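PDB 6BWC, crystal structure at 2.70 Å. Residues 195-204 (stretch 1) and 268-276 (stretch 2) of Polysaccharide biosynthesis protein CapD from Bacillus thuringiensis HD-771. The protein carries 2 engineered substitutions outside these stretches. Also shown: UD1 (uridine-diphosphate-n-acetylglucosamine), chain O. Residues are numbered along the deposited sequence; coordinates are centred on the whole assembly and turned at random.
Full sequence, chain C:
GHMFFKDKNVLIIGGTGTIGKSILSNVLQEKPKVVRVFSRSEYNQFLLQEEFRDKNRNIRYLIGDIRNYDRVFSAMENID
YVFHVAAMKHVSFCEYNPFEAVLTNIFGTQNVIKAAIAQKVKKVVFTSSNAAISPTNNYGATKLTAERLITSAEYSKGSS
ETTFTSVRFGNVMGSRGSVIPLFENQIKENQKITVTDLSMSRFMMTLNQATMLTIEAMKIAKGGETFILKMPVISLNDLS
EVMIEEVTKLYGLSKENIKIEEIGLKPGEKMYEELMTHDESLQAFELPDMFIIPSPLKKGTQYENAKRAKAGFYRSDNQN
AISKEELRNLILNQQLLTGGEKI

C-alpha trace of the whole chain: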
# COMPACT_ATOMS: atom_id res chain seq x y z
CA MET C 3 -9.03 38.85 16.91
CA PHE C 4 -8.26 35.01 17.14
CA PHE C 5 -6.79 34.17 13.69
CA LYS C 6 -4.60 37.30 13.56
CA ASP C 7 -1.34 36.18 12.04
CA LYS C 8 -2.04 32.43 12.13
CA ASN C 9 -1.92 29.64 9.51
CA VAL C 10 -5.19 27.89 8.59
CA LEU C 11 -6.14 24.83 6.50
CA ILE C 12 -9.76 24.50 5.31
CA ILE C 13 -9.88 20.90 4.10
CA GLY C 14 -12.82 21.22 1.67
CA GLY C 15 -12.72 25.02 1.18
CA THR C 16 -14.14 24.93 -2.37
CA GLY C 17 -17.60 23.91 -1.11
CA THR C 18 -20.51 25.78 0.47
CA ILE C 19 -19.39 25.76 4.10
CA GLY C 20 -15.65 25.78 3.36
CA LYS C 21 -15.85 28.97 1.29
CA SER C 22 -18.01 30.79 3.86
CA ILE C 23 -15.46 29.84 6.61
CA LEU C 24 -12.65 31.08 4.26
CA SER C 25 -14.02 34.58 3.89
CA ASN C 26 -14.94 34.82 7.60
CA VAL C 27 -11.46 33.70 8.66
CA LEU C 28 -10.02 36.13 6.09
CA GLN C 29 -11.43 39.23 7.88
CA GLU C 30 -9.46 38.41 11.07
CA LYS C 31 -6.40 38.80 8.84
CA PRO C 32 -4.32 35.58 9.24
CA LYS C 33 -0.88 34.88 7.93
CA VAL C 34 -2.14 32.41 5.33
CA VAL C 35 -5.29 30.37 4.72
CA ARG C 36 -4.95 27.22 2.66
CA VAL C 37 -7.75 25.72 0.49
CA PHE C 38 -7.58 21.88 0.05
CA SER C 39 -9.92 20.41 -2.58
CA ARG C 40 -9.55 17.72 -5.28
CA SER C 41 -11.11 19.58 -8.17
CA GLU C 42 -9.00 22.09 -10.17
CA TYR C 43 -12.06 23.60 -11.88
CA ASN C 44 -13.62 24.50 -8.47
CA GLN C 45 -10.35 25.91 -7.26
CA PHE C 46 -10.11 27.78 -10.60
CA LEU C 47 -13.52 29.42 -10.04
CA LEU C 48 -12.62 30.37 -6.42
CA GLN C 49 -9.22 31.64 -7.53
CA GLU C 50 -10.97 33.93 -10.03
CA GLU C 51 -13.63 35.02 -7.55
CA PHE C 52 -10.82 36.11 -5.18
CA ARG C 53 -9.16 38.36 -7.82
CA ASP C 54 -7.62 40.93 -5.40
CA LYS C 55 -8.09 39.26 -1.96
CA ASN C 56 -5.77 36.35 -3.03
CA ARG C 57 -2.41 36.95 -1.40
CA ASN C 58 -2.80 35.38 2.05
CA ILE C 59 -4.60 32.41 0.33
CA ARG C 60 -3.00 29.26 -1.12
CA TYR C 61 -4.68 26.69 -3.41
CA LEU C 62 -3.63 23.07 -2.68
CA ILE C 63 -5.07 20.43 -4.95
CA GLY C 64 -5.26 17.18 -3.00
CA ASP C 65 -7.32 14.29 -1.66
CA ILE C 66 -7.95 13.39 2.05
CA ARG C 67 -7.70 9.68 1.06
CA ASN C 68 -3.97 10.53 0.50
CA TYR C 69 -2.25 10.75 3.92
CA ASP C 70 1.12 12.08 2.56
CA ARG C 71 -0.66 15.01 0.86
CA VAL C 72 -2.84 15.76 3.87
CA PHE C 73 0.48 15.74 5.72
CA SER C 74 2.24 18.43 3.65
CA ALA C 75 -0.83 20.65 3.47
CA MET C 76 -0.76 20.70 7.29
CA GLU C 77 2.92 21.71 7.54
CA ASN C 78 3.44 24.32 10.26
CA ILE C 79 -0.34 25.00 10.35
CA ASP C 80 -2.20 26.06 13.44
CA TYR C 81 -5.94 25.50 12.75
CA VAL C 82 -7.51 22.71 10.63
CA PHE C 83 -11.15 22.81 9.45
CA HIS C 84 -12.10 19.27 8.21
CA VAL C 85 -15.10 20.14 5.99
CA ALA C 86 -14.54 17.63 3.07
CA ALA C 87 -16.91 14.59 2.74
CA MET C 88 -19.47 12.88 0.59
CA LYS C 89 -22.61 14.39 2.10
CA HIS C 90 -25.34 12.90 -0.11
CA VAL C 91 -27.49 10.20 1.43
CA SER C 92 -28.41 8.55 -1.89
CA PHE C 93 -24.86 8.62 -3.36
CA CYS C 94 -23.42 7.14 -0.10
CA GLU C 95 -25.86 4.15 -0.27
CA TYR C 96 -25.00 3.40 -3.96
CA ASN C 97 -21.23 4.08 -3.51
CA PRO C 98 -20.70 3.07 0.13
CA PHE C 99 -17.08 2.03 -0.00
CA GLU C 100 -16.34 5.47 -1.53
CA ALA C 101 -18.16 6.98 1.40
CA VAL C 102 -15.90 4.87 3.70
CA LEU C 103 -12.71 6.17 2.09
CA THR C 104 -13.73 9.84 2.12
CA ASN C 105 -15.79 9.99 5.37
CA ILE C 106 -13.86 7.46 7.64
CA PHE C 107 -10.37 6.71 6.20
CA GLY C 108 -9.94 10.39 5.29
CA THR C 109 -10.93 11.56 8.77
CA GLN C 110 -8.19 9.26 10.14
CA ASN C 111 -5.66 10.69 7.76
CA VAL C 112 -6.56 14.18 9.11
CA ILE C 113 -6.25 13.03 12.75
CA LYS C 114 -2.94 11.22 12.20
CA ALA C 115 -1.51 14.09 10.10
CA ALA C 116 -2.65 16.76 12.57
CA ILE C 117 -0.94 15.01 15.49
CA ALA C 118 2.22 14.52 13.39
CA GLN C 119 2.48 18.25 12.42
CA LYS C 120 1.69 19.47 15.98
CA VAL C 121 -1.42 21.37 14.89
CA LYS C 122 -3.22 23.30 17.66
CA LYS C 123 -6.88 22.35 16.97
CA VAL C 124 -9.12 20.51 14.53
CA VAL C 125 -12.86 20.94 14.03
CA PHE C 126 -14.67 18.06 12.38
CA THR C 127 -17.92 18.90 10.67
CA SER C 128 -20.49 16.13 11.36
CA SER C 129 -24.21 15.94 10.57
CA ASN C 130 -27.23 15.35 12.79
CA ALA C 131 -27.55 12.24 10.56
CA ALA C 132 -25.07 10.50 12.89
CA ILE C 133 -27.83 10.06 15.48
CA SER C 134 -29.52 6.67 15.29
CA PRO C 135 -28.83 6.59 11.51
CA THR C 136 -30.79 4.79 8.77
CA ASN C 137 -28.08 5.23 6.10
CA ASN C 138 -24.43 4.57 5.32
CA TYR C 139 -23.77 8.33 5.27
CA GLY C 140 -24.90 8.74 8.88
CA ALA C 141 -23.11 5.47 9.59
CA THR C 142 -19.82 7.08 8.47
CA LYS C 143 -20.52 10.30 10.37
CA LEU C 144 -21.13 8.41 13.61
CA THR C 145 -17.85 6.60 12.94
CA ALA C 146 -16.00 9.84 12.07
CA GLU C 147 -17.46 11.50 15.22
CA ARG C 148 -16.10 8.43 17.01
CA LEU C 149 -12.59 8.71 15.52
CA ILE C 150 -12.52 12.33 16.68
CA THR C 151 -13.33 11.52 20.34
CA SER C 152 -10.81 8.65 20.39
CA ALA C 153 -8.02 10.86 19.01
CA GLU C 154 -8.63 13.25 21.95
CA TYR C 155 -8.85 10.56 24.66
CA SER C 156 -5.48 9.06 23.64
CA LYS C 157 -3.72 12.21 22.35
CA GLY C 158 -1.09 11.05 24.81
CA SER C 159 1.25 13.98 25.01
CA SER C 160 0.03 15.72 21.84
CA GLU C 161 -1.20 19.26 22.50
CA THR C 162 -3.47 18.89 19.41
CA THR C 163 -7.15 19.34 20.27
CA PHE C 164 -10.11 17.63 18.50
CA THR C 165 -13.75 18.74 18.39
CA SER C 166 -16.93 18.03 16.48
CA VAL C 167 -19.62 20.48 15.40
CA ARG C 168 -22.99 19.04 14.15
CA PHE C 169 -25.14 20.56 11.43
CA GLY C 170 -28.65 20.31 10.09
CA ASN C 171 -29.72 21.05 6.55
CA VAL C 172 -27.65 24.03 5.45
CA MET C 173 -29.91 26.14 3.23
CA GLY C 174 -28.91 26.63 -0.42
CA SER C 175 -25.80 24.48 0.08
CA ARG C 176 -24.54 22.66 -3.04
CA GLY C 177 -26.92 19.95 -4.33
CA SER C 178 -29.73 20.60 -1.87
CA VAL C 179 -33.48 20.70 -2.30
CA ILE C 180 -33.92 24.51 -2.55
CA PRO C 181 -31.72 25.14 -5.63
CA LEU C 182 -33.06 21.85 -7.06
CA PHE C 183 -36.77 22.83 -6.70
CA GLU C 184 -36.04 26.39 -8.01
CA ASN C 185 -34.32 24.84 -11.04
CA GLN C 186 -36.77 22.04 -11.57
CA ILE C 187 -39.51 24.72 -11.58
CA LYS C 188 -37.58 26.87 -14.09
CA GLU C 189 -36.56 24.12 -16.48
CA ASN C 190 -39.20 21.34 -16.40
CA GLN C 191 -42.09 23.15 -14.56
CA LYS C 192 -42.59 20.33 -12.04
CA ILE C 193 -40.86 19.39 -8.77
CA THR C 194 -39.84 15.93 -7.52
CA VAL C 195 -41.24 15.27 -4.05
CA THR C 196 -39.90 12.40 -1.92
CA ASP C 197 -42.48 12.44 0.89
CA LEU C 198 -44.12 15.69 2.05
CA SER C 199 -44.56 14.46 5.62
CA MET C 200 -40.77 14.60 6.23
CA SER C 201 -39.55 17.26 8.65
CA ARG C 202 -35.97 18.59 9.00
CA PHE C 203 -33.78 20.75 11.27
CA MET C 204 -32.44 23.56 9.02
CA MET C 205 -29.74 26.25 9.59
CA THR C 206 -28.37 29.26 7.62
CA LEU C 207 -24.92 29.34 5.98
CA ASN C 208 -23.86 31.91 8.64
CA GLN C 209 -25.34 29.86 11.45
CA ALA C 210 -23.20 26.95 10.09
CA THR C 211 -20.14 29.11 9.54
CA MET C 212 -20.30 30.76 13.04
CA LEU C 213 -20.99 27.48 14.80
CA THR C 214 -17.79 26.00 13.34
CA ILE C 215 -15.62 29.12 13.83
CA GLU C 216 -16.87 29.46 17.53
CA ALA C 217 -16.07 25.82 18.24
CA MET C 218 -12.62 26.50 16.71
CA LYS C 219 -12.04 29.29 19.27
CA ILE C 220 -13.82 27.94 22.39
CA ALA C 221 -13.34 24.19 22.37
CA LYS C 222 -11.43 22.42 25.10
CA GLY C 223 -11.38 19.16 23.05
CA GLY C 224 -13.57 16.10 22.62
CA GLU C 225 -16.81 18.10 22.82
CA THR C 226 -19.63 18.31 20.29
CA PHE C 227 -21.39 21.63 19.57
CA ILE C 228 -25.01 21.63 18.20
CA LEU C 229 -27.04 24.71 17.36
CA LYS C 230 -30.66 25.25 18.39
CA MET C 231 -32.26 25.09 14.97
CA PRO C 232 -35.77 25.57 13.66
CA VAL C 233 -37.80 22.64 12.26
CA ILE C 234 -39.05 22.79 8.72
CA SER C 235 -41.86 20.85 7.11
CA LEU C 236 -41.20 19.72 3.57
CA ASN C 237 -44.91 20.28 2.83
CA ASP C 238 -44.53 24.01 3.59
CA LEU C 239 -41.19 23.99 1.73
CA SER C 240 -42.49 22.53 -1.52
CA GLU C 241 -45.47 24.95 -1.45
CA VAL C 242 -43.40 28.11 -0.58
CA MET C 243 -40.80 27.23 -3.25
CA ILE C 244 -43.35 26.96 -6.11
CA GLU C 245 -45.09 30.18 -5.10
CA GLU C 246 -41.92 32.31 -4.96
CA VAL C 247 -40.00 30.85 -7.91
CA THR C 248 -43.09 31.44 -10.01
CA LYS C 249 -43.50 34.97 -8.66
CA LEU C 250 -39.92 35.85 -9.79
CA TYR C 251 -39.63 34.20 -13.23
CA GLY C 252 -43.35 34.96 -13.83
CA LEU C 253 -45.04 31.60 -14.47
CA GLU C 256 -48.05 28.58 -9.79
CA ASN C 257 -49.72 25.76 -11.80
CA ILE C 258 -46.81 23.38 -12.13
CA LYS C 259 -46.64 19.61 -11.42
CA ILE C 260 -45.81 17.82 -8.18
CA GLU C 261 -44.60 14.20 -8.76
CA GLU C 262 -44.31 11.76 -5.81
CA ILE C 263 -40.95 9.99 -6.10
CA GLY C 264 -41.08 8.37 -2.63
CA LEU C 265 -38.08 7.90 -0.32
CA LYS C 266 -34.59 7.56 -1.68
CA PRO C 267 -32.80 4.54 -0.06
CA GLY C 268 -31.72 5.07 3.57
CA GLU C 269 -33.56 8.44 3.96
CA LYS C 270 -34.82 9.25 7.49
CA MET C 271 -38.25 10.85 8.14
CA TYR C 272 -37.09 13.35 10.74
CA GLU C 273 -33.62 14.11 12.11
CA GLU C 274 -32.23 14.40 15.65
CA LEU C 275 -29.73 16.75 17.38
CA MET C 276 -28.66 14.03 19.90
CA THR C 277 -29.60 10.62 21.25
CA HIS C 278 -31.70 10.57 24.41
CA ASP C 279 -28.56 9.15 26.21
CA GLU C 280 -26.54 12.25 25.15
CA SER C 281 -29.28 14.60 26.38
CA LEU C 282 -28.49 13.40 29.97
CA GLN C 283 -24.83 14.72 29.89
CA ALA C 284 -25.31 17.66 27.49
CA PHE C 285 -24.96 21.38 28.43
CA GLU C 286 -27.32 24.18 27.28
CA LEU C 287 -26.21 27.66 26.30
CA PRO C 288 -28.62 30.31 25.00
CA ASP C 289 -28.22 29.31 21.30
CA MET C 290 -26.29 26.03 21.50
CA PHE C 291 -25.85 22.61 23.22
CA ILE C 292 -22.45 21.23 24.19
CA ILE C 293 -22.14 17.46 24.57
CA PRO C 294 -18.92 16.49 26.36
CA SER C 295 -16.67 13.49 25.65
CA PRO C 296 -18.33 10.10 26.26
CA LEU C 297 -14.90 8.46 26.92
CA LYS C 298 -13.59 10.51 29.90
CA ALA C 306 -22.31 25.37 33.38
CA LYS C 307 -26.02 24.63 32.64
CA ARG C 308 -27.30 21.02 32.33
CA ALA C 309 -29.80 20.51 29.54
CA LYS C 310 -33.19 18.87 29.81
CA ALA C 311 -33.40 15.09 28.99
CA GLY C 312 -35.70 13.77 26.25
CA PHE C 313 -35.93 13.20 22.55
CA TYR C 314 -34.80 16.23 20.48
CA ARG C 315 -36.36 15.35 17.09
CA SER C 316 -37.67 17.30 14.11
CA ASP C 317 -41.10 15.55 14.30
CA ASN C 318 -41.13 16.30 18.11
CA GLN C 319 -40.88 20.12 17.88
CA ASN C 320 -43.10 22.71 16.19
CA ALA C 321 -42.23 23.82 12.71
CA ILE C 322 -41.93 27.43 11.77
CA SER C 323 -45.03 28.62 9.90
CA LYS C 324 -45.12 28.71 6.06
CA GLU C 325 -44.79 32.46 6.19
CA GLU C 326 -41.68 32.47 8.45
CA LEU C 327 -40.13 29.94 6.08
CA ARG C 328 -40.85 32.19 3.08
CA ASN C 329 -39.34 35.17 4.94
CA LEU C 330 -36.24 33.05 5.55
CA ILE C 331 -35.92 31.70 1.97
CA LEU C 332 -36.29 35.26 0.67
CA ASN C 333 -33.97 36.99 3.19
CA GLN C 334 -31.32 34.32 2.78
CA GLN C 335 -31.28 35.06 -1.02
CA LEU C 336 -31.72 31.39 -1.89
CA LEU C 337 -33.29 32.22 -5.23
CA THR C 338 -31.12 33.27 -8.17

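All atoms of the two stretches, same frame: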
# COMPACT_ATOMS: atom_id res chain seq x y z
N VAL C 195 -40.96 15.28 -5.48
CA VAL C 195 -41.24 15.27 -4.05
C VAL C 195 -41.03 13.85 -3.53
O VAL C 195 -41.62 12.90 -4.04
CB VAL C 195 -42.65 15.83 -3.83
CG1 VAL C 195 -43.44 15.07 -2.77
CG2 VAL C 195 -42.56 17.33 -3.51
N THR C 196 -40.15 13.70 -2.55
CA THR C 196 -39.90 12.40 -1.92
C THR C 196 -41.14 12.02 -1.09
O THR C 196 -41.86 11.09 -1.43
CB THR C 196 -38.62 12.40 -1.03
OG1 THR C 196 -38.65 13.53 -0.12
CG2 THR C 196 -37.32 12.45 -1.90
N ASP C 197 -41.42 12.79 -0.04
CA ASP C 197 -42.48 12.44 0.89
C ASP C 197 -42.74 13.69 1.74
O ASP C 197 -41.92 14.05 2.58
CB ASP C 197 -42.00 11.26 1.73
CG ASP C 197 -42.98 10.83 2.79
OD1 ASP C 197 -43.73 11.68 3.32
OD2 ASP C 197 -42.97 9.62 3.11
N LEU C 198 -43.88 14.34 1.51
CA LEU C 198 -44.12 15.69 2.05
C LEU C 198 -44.16 15.74 3.57
O LEU C 198 -43.80 16.75 4.18
CB LEU C 198 -45.41 16.28 1.47
CG LEU C 198 -45.36 16.51 -0.04
CD1 LEU C 198 -46.73 16.78 -0.64
CD2 LEU C 198 -44.38 17.63 -0.37
N SER C 199 -44.55 14.63 4.17
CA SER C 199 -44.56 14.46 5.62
C SER C 199 -43.22 14.57 6.35
O SER C 199 -43.20 14.63 7.57
CB SER C 199 -45.20 13.11 5.98
OG SER C 199 -44.33 12.36 6.80
N MET C 200 -42.11 14.51 5.62
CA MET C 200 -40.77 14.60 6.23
C MET C 200 -40.55 16.00 6.82
O MET C 200 -41.00 17.02 6.27
CB MET C 200 -39.67 14.31 5.19
CG MET C 200 -39.63 12.89 4.64
SD MET C 200 -38.83 12.90 3.02
CE MET C 200 -37.54 11.70 3.35
N SER C 201 -39.86 16.03 7.95
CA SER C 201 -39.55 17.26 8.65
C SER C 201 -38.03 17.28 8.77
O SER C 201 -37.41 16.23 8.67
CB SER C 201 -40.23 17.25 10.03
OG SER C 201 -39.76 16.21 10.88
N ARG C 202 -37.43 18.46 8.95
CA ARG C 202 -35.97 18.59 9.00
C ARG C 202 -35.52 19.78 9.84
O ARG C 202 -36.10 20.87 9.71
CB ARG C 202 -35.42 18.78 7.57
CG ARG C 202 -35.40 17.56 6.63
CD ARG C 202 -34.23 16.64 6.91
NE ARG C 202 -34.15 15.53 5.95
CZ ARG C 202 -34.80 14.36 6.06
NH1 ARG C 202 -35.60 14.10 7.08
NH2 ARG C 202 -34.64 13.44 5.12
N PHE C 203 -34.48 19.60 10.66
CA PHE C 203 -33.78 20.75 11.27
C PHE C 203 -32.98 21.47 10.18
O PHE C 203 -32.23 20.82 9.47
CB PHE C 203 -32.80 20.30 12.35
CG PHE C 203 -33.43 19.99 13.67
CD1 PHE C 203 -33.61 18.68 14.09
CD2 PHE C 203 -33.84 21.01 14.52
CE1 PHE C 203 -34.18 18.39 15.32
CE2 PHE C 203 -34.41 20.74 15.75
CZ PHE C 203 -34.58 19.43 16.15
N MET C 204 -33.14 22.78 10.05
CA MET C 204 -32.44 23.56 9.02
C MET C 204 -31.79 24.84 9.57
O MET C 204 -32.40 25.57 10.37
CB MET C 204 -33.40 23.90 7.85
CG MET C 204 -34.15 22.69 7.27
SD MET C 204 -34.89 22.74 5.62
CE MET C 204 -33.57 23.29 4.59
N GLY C 268 -32.39 4.63 2.34
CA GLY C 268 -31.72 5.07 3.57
C GLY C 268 -32.24 6.36 4.19
O GLY C 268 -31.93 6.62 5.35
N GLU C 269 -33.01 7.16 3.45
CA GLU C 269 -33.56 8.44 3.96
C GLU C 269 -34.33 8.25 5.27
O GLU C 269 -35.10 7.31 5.41
CB GLU C 269 -34.48 9.13 2.93
CG GLU C 269 -33.76 9.89 1.82
CD GLU C 269 -34.70 10.76 0.97
OE1 GLU C 269 -35.55 10.18 0.26
OE2 GLU C 269 -34.58 12.01 1.00
N LYS C 270 -34.12 9.17 6.21
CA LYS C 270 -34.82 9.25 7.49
C LYS C 270 -35.99 10.25 7.37
O LYS C 270 -35.94 11.19 6.57
CB LYS C 270 -33.85 9.74 8.57
CG LYS C 270 -34.07 9.25 9.98
CD LYS C 270 -32.92 9.71 10.86
CE LYS C 270 -33.18 9.40 12.30
NZ LYS C 270 -32.02 9.83 13.10
N MET C 271 -37.01 10.05 8.21
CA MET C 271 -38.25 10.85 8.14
C MET C 271 -38.12 12.20 8.80
O MET C 271 -38.67 13.19 8.32
CB MET C 271 -39.43 10.09 8.78
CG MET C 271 -40.06 9.05 7.86
SD MET C 271 -40.58 9.79 6.30
CE MET C 271 -40.64 8.30 5.33
N TYR C 272 -37.38 12.20 9.89
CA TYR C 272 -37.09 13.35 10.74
C TYR C 272 -35.60 13.23 11.01
O TYR C 272 -34.99 12.24 10.61
CB TYR C 272 -37.86 13.23 12.06
CG TYR C 272 -37.68 11.89 12.69
CD1 TYR C 272 -36.65 11.66 13.60
CD2 TYR C 272 -38.49 10.82 12.32
CE1 TYR C 272 -36.44 10.40 14.14
CE2 TYR C 272 -38.31 9.56 12.86
CZ TYR C 272 -37.28 9.35 13.77
OH TYR C 272 -37.09 8.10 14.30
N GLU C 273 -35.02 14.21 11.69
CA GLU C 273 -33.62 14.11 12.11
C GLU C 273 -33.58 14.35 13.60
O GLU C 273 -34.63 14.53 14.21
CB GLU C 273 -32.74 15.10 11.34
CG GLU C 273 -32.58 14.78 9.84
CD GLU C 273 -31.70 13.57 9.52
OE1 GLU C 273 -31.20 12.89 10.46
OE2 GLU C 273 -31.49 13.31 8.30
N GLU C 274 -32.39 14.27 14.20
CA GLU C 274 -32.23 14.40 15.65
C GLU C 274 -30.90 15.11 15.96
O GLU C 274 -29.90 14.89 15.29
CB GLU C 274 -32.27 13.00 16.33
CG GLU C 274 -33.46 12.11 15.97
CD GLU C 274 -33.45 10.75 16.67
OE1 GLU C 274 -32.95 9.76 16.09
OE2 GLU C 274 -33.92 10.66 17.82
N LEU C 275 -30.91 15.96 16.98
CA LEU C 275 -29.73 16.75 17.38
C LEU C 275 -28.79 15.94 18.28
O LEU C 275 -27.59 16.25 18.36
CB LEU C 275 -30.14 18.01 18.15
CG LEU C 275 -31.21 18.94 17.56
CD1 LEU C 275 -31.63 19.96 18.60
CD2 LEU C 275 -30.72 19.60 16.27
N MET C 276 -29.37 14.95 18.99
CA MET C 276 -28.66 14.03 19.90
C MET C 276 -29.53 12.85 20.32
O MET C 276 -30.75 12.94 20.36
CB MET C 276 -28.14 14.75 21.15
CG MET C 276 -29.17 15.54 21.94
SD MET C 276 -28.37 16.62 23.15
CE MET C 276 -29.45 18.02 23.12
C1' UD1 O . -28.65 17.27 4.04
C2' UD1 O . -27.17 16.97 3.86
C3' UD1 O . -26.71 15.84 4.78
C4' UD1 O . -27.14 16.07 6.22
C5' UD1 O . -28.58 16.61 6.34
C6' UD1 O . -28.83 17.14 7.75
C7' UD1 O . -26.71 17.50 1.50
C8' UD1 O . -26.70 16.95 0.08
N2' UD1 O . -26.90 16.61 2.48
O1' UD1 O . -29.42 16.10 3.81
O3' UD1 O . -25.27 15.73 4.68
O4' UD1 O . -27.04 14.87 6.97
O5' UD1 O . -28.86 17.65 5.38
O6' UD1 O . -30.15 16.85 8.21
O7' UD1 O . -26.60 18.71 1.69
N1 UD1 O . -36.15 15.93 -1.41
C2 UD1 O . -37.20 15.96 -2.37
N3 UD1 O . -36.92 15.83 -3.67
C4 UD1 O . -35.65 15.67 -4.11
C5 UD1 O . -34.61 15.65 -3.22
C6 UD1 O . -34.87 15.80 -1.87
O2 UD1 O . -38.39 16.08 -2.03
O4 UD1 O . -35.39 15.56 -5.32
C1B UD1 O . -36.43 16.04 0.04
C2B UD1 O . -35.72 15.01 0.93
O2' UD1 O . -36.46 13.81 1.07
C3B UD1 O . -35.50 15.75 2.24
C4B UD1 O . -35.37 17.18 1.78
O4B UD1 O . -35.94 17.28 0.48
O3B UD1 O . -36.60 15.68 3.16
C5B UD1 O . -33.93 17.67 1.74
O5B UD1 O . -33.10 16.96 0.81
PA UD1 O . -31.60 17.53 0.68
O1A UD1 O . -30.86 16.97 -0.51
O2A UD1 O . -31.57 19.05 0.86
O3A UD1 O . -30.86 17.18 2.07
PB UD1 O . -30.91 15.97 3.15
O1B UD1 O . -30.90 14.64 2.43
O2B UD1 O . -31.95 16.15 4.25

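Two segments far apart in sequence can be joined by very few backbone hydrogen bonds if a side chain takes over where the backbones diverge, and CapD offers a compact example. Stretch 2 has no regular helix or strand, and it meets stretch 1 where a type I turn, Asp-197 to Met-200, leads into a strand; together they bury 612 Å².

Stretch 2 opens with Gly-268, whose positive phi of 82° is a conformation that favours glycine; it makes no contact with stretch 1. Glu-269 follows, its side chain directed toward stretch 1, and here the ligand acts as mortar. The O2' hydroxyl of UD1 donates a hydrogen bond to Glu-269 OE2 (2.6 Å) and also lies 2.5 Å from Thr-196 OG1, while Thr-196 N donates to UD1 O2 (3.0 Å). A sugar hydroxyl thus links the two stretches at a point where their backbones are still well separated.

Lys-270 contributes chiefly through its carbonyl. Both terminal nitrogens of Arg-202, NH1 and NH2, donate to Lys-270 O at 3.0 Å, so one oxygen sits at the guanidinium edge and receives a forked pair. The lysine side chain leads away instead, and its NZ forms a salt bridge with Glu-274 OE1 (3.1 Å) that braces stretch 2 internally.

At Met-271 the backbones close in. Ser-201 N donates to Met-271 O (3.1 Å), and Met-200 CA makes a CA-H...O contact with the same oxygen (3.3 Å). Although CA-to-CB points away, the Met-271 side chain curls back, placing Met-271 SD 3.6 Å from Met-200 CG and Met-271 CE 3.5 Å from Asp-197 OD2. Tyr-272 adds a further backbone contact, its CA lying 3.6 Å from Ser-201 O, while its ring leads away.

Glu-273 points toward stretch 1 and packs its CG against Arg-202 CD (3.8 Å). Its OE2 lies over one guanidinium face, 4.2 Å from Arg-202 NE; this is charge proximity, with no N-H aimed at the oxygen. Over the opposite face lies UD1 O3B, and Arg-202 NE donates to UD1 O2B (2.8 Å). Arginine suits this site because its several donors serve the protein backbone and the ligand's diphosphate at once.

Glu-274 turns away, leaving Leu-275 to close the contact. Leu-275 CD2 sits 3.6 Å from the centroid of the Phe-203 ring, almost on the ring normal, and Leu-275 CG lies 3.7 Å from Phe-203 CZ. A branched aliphatic end against an aromatic face gives this buried end an apolar seal, before Met-276 passes out of reach.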